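Side-chain contacts in cytosol aminopeptidase (Staphylococcus aureus subsp. aureus, PDB 3KZW), which probably removes N-terminal residues, with leucine preferred, from peptides as a metal-dependent aminopeptidase assembled from six copies of the chain: residues A[206-211]-A[498-503]; A[113-118]-A[148-153]. All coordinates share one frame; numbering follows the deposited sequence.

Contact 1: A[206-211]-A[498-503]; sequences FSNMPP and KGPTGF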
loop_
_atom_site.group_PDB
_atom_site.type_symbol
_atom_site.label_atom_id
_atom_site.label_comp_id
_atom_site.label_asym_id
_atom_site.label_seq_id
_atom_site.Cartn_x
_atom_site.Cartn_y
_atom_site.Cartn_z
ATOM N N PHE A 206 11.362 -34.113 3.575
ATOM C CA PHE A 206 10.030 -33.884 3.028
ATOM C C PHE A 206 9.736 -32.396 2.875
ATOM O O PHE A 206 9.143 -31.976 1.887
ATOM C CB PHE A 206 8.955 -34.542 3.898
ATOM C CG PHE A 206 8.849 -36.032 3.720
ATOM C CD1 PHE A 206 8.595 -36.583 2.467
ATOM C CD2 PHE A 206 8.981 -36.886 4.813
ATOM C CE1 PHE A 206 8.492 -37.964 2.301
ATOM C CE2 PHE A 206 8.878 -38.267 4.660
ATOM C CZ PHE A 206 8.632 -38.807 3.399
ATOM N N SER A 207 10.163 -31.607 3.857
ATOM C CA SER A 207 9.916 -30.170 3.863
ATOM C C SER A 207 10.721 -29.434 2.791
ATOM O O SER A 207 10.204 -28.537 2.130
ATOM C CB SER A 207 10.211 -29.585 5.244
ATOM O OG SER A 207 9.421 -30.208 6.242
ATOM N N ASN A 208 11.981 -29.828 2.621
ATOM C CA ASN A 208 12.869 -29.203 1.643
ATOM C C ASN A 208 12.534 -29.553 0.195
ATOM O O ASN A 208 12.947 -28.854 -0.728
ATOM C CB ASN A 208 14.330 -29.554 1.940
ATOM C CG ASN A 208 14.980 -28.585 2.907
ATOM O OD1 ASN A 208 14.825 -27.366 2.785
ATOM N ND2 ASN A 208 15.728 -29.120 3.867
ATOM N N MET A 209 11.785 -30.637 0.011
ATOM C CA MET A 209 11.393 -31.120 -1.307
ATOM C C MET A 209 10.617 -30.050 -2.077
ATOM O O MET A 209 9.711 -29.431 -1.515
ATOM C CB MET A 209 10.532 -32.372 -1.160
ATOM C CG MET A 209 10.713 -33.379 -2.273
ATOM S SD MET A 209 12.173 -34.400 -2.018
ATOM C CE MET A 209 11.532 -35.570 -0.799
ATOM N N PRO A 210 10.976 -29.824 -3.361
ATOM C CA PRO A 210 10.274 -28.853 -4.206
ATOM C C PRO A 210 8.814 -29.248 -4.417
ATOM O O PRO A 210 8.523 -30.435 -4.575
ATOM C CB PRO A 210 11.028 -28.926 -5.537
ATOM C CG PRO A 210 12.332 -29.539 -5.223
ATOM C CD PRO A 210 12.086 -30.468 -4.083
ATOM N N PRO A 211 7.897 -28.260 -4.418
ATOM C CA PRO A 211 6.456 -28.517 -4.518
ATOM C C PRO A 211 6.017 -29.136 -5.849
ATOM O O PRO A 211 4.976 -29.785 -5.906
ATOM C CB PRO A 211 5.835 -27.130 -4.344
ATOM C CG PRO A 211 6.900 -26.182 -4.725
ATOM C CD PRO A 211 8.186 -26.819 -4.305
ATOM N N LYS A 498 19.909 -23.361 7.145
ATOM C CA LYS A 498 18.625 -22.712 6.880
ATOM C C LYS A 498 17.576 -23.718 6.436
ATOM O O LYS A 498 17.897 -24.731 5.810
ATOM C CB LYS A 498 18.771 -21.672 5.770
ATOM C CG LYS A 498 19.468 -20.383 6.163
ATOM C CD LYS A 498 19.347 -19.348 5.048
ATOM C CE LYS A 498 20.310 -19.632 3.905
ATOM N NZ LYS A 498 20.041 -18.766 2.720
ATOM N N GLY A 499 16.320 -23.430 6.750
ATOM C CA GLY A 499 15.214 -24.261 6.298
ATOM C C GLY A 499 14.470 -24.892 7.451
ATOM O O GLY A 499 14.462 -24.339 8.551
ATOM N N PRO A 500 13.847 -26.061 7.206
ATOM C CA PRO A 500 13.033 -26.753 8.203
ATOM C C PRO A 500 13.853 -27.153 9.425
ATOM O O PRO A 500 14.993 -27.601 9.289
ATOM C CB PRO A 500 12.540 -27.992 7.455
ATOM C CG PRO A 500 13.524 -28.200 6.363
ATOM C CD PRO A 500 13.959 -26.836 5.959
ATOM N N THR A 501 13.266 -26.978 10.604
ATOM C CA THR A 501 13.954 -27.226 11.866
ATOM C C THR A 501 13.593 -28.578 12.470
ATOM O O THR A 501 14.336 -29.106 13.298
ATOM C CB THR A 501 13.627 -26.136 12.901
ATOM O OG1 THR A 501 12.208 -26.049 13.061
ATOM C CG2 THR A 501 14.166 -24.786 12.455
ATOM N N GLY A 502 12.455 -29.130 12.053
ATOM C CA GLY A 502 11.906 -30.344 12.655
ATOM C C GLY A 502 11.335 -30.043 14.029
ATOM O O GLY A 502 11.322 -30.902 14.912
ATOM N N PHE A 503 10.855 -28.813 14.197
ATOM C CA PHE A 503 10.367 -28.312 15.479
ATOM C C PHE A 503 9.261 -29.181 16.070
ATOM O O PHE A 503 8.402 -29.686 15.342
ATOM C CB PHE A 503 9.882 -26.867 15.329
ATOM C CG PHE A 503 9.980 -26.060 16.591
ATOM C CD1 PHE A 503 11.200 -25.529 16.998
ATOM C CD2 PHE A 503 8.852 -25.830 17.371
ATOM C CE1 PHE A 503 11.295 -24.782 18.169
ATOM C CE2 PHE A 503 8.937 -25.084 18.546
ATOM C CZ PHE A 503 10.160 -24.557 18.943
HETATM O O HOH W 1 16.374 -24.789 2.873
#
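Asn208 and Ser207, in the last turn of helix 188-208, meet the ring of Pro500 in the short strand 499-500, which pairs antiparallel with strand 488-489; both belong to the catalytic domain of the leucyl aminopeptidase family. Pro500 makes all the direct side-chain contacts from the 498-503 side. Its CB rests on Ser207 CB at 3.6 Å, where the serine side chain starts out toward the strand. CG, the next ring atom, touches both that methylene and the amide of Asn208, with Asn208 ND2 3.5 Å from Pro500 CG. CD, beside the proline nitrogen, is nearest to Asn208 OD1. The carboxamide crosses the proline side chain at about a right angle and meets the ring by van der Waals contact. Asn208 ND2 is hydrogen-bonded to Tyr160 OH, whereas Asn208 OD1 accepts a hydrogen bond from a water 3.0 Å away and reaches the other segment through it, the water's bond to Lys498 O being weak. With chi1 at -58°, Ser207 OG sits beside its own backbone N and is hydrogen-bonded to Ala203 O one turn back, so that the methylene carries the closest approach to the ring. Phe305 touches both Asn208 and Pro500, and the strand is tied a second time to helix 188-208 through a hydrogen bond between Pro500 O and Arg204 NE.

Contact 2: A[113-118]-A[148-153]; sequences KIWGHL and LMACGI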
loop_
_atom_site.group_PDB
_atom_site.type_symbol
_atom_site.label_atom_id
_atom_site.label_comp_id
_atom_site.label_asym_id
_atom_site.label_seq_id
_atom_site.Cartn_x
_atom_site.Cartn_y
_atom_site.Cartn_z
ATOM N N LYS A 113 25.015 -26.892 21.450
ATOM C CA LYS A 113 25.953 -25.965 20.830
ATOM C C LYS A 113 27.358 -26.571 20.748
ATOM O O LYS A 113 28.058 -26.382 19.753
ATOM C CB LYS A 113 25.979 -24.642 21.603
ATOM C CG LYS A 113 26.643 -23.488 20.862
ATOM C CD LYS A 113 26.657 -22.206 21.689
ATOM C CE LYS A 113 25.307 -21.497 21.673
ATOM N NZ LYS A 113 25.311 -20.286 22.543
ATOM N N ILE A 114 27.752 -27.301 21.794
ATOM C CA ILE A 114 29.064 -27.951 21.865
ATOM C C ILE A 114 29.200 -29.050 20.811
ATOM O O ILE A 114 30.114 -29.003 19.987
ATOM C CB ILE A 114 29.360 -28.517 23.289
ATOM C CG1 ILE A 114 29.589 -27.377 24.284
ATOM C CG2 ILE A 114 30.577 -29.439 23.274
ATOM C CD1 ILE A 114 29.336 -27.762 25.732
ATOM N N TRP A 115 28.292 -30.025 20.838
ATOM C CA TRP A 115 28.313 -31.132 19.877
ATOM C C TRP A 115 28.032 -30.646 18.456
ATOM O O TRP A 115 28.631 -31.133 17.495
ATOM C CB TRP A 115 27.311 -32.226 20.264
ATOM C CG TRP A 115 27.656 -32.978 21.516
ATOM C CD1 TRP A 115 26.933 -33.015 22.677
ATOM C CD2 TRP A 115 28.805 -33.811 21.734
ATOM N NE1 TRP A 115 27.561 -33.813 23.602
ATOM C CE2 TRP A 115 28.711 -34.313 23.052
ATOM C CE3 TRP A 115 29.906 -34.178 20.945
ATOM C CZ2 TRP A 115 29.676 -35.167 23.599
ATOM C CZ3 TRP A 115 30.866 -35.025 21.492
ATOM C CH2 TRP A 115 30.742 -35.509 22.807
ATOM N N GLY A 116 27.123 -29.679 18.339
ATOM C CA GLY A 116 26.740 -29.104 17.055
ATOM C C GLY A 116 27.907 -28.508 16.295
ATOM O O GLY A 116 28.186 -28.911 15.166
ATOM N N HIS A 117 28.595 -27.555 16.919
ATOM C CA HIS A 117 29.742 -26.901 16.291
ATOM C C HIS A 117 30.898 -27.865 16.018
ATOM O O HIS A 117 31.605 -27.724 15.016
ATOM C CB HIS A 117 30.228 -25.709 17.120
ATOM C CG HIS A 117 29.327 -24.514 17.056
ATOM N ND1 HIS A 117 29.340 -23.523 18.012
ATOM C CD2 HIS A 117 28.377 -24.157 16.158
ATOM C CE1 HIS A 117 28.443 -22.603 17.705
ATOM N NE2 HIS A 117 27.844 -22.965 16.584
ATOM N N LEU A 118 31.076 -28.841 16.908
ATOM C CA LEU A 118 32.126 -29.847 16.764
ATOM C C LEU A 118 31.926 -30.709 15.521
ATOM O O LEU A 118 32.807 -30.769 14.667
ATOM C CB LEU A 118 32.214 -30.729 18.015
ATOM C CG LEU A 118 33.261 -31.854 18.009
ATOM C CD1 LEU A 118 34.681 -31.293 17.984
ATOM C CD2 LEU A 118 33.068 -32.781 19.193
ATOM N N LEU A 148 25.287 -37.819 26.185
ATOM C CA LEU A 148 25.321 -38.799 25.096
ATOM C C LEU A 148 24.117 -38.692 24.160
ATOM O O LEU A 148 24.224 -39.005 22.975
ATOM C CB LEU A 148 25.442 -40.224 25.652
ATOM C CG LEU A 148 26.660 -40.571 26.522
ATOM C CD1 LEU A 148 26.545 -41.991 27.054
ATOM C CD2 LEU A 148 27.975 -40.387 25.772
ATOM N N MET A 149 22.980 -38.256 24.701
ATOM C CA MET A 149 21.779 -37.996 23.909
ATOM C C MET A 149 22.044 -36.853 22.933
ATOM O O MET A 149 21.807 -36.989 21.734
ATOM C CB MET A 149 20.604 -37.635 24.823
ATOM C CG MET A 149 19.228 -37.695 24.160
ATOM S SD MET A 149 18.613 -39.380 23.923
ATOM C CE MET A 149 18.500 -39.972 25.619
ATOM N N ALA A 150 22.543 -35.737 23.464
ATOM C CA ALA A 150 22.888 -34.563 22.670
ATOM C C ALA A 150 23.931 -34.901 21.611
ATOM O O ALA A 150 23.832 -34.452 20.470
ATOM C CB ALA A 150 23.384 -33.444 23.574
ATOM N N CYS A 151 24.921 -35.704 22.001
ATOM C CA CYS A 151 25.958 -36.192 21.095
ATOM C C CYS A 151 25.355 -36.948 19.912
ATOM O O CYS A 151 25.723 -36.704 18.759
ATOM C CB CYS A 151 26.943 -37.086 21.852
ATOM S SG CYS A 151 28.401 -37.583 20.908
ATOM N N GLY A 152 24.422 -37.852 20.204
ATOM C CA GLY A 152 23.745 -38.648 19.182
ATOM C C GLY A 152 22.888 -37.834 18.224
ATOM O O GLY A 152 22.960 -38.028 17.008
ATOM N N ILE A 153 22.078 -36.928 18.773
ATOM C CA ILE A 153 21.183 -36.088 17.972
ATOM C C ILE A 153 21.968 -35.175 17.031
ATOM O O ILE A 153 21.710 -35.147 15.825
ATOM C CB ILE A 153 20.219 -35.241 18.855
ATOM C CG1 ILE A 153 19.304 -36.148 19.685
ATOM C CG2 ILE A 153 19.373 -34.298 17.994
ATOM C CD1 ILE A 153 18.609 -35.450 20.848
#
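The indole of Trp115 lies flat against Cys151, whose backbone and side chain together line one face of the ring system, while Phe137 stacks on the indole from outside the two segments. Over the pyrrole part, Cys151 N lies 3.4 Å from Trp115 CD1. Cys151 CB follows, 3.7 Å from the centroid of the five-membered ring and 19° off its normal, a CH-pi contact. Farther out, Cys151 SG stands above the six-membered ring, 3.5 Å from its centroid and 7° off the normal. This is a sulfur-aromatic contact over the face, with the sulfur almost equally far from Trp115 CE3, CZ3 and CH2. The cysteine side chain thus runs along the long axis of the indole: SG is anti to the backbone N (chi1 -172°), which carries the sulfur out from the helix and over the benzene part. Ala150 CB comes in obliquely near the pyrrole end, 3.7 Å from Trp115 CD1. No hydrogen bond joins the two segments, and the contact is apolar and buried. A single large aromatic side chain packs helix 108-124 against helix 144-157; the CA atoms of Trp115 and Cys151 are 5.7 Å apart, the nearest pair between 113-118 and 148-153. Other residues of helix 108-124 extend the interface, Met111 touching Ala150 and Phe119 touching Cys151. On the same helix, Ile114 and Leu118 pack on strand 91-101 of the six-stranded mixed sheet, while Leu148 reaches Phe189 and Ile190 at the start of helix 188-208.

The two contacts follow one another along the chain: contact 2, in the N-terminal domain, closes before contact 1 opens in the catalytic domain. Their centres are about 21 Å apart and their nearest atoms about 9 Å, so they do not touch. Helix 188-208 runs between them, its first residues packing on helix 144-157 of contact 2 and its last turn forming one half of contact 1. Contact 2 joins segments 30 residues apart, on helices 108-124 and 144-157, beside the six-stranded sheet, whereas contact 1 brings together segments separated by 287 residues. One helix therefore links the packing of the N-terminal part to that of the catalytic part.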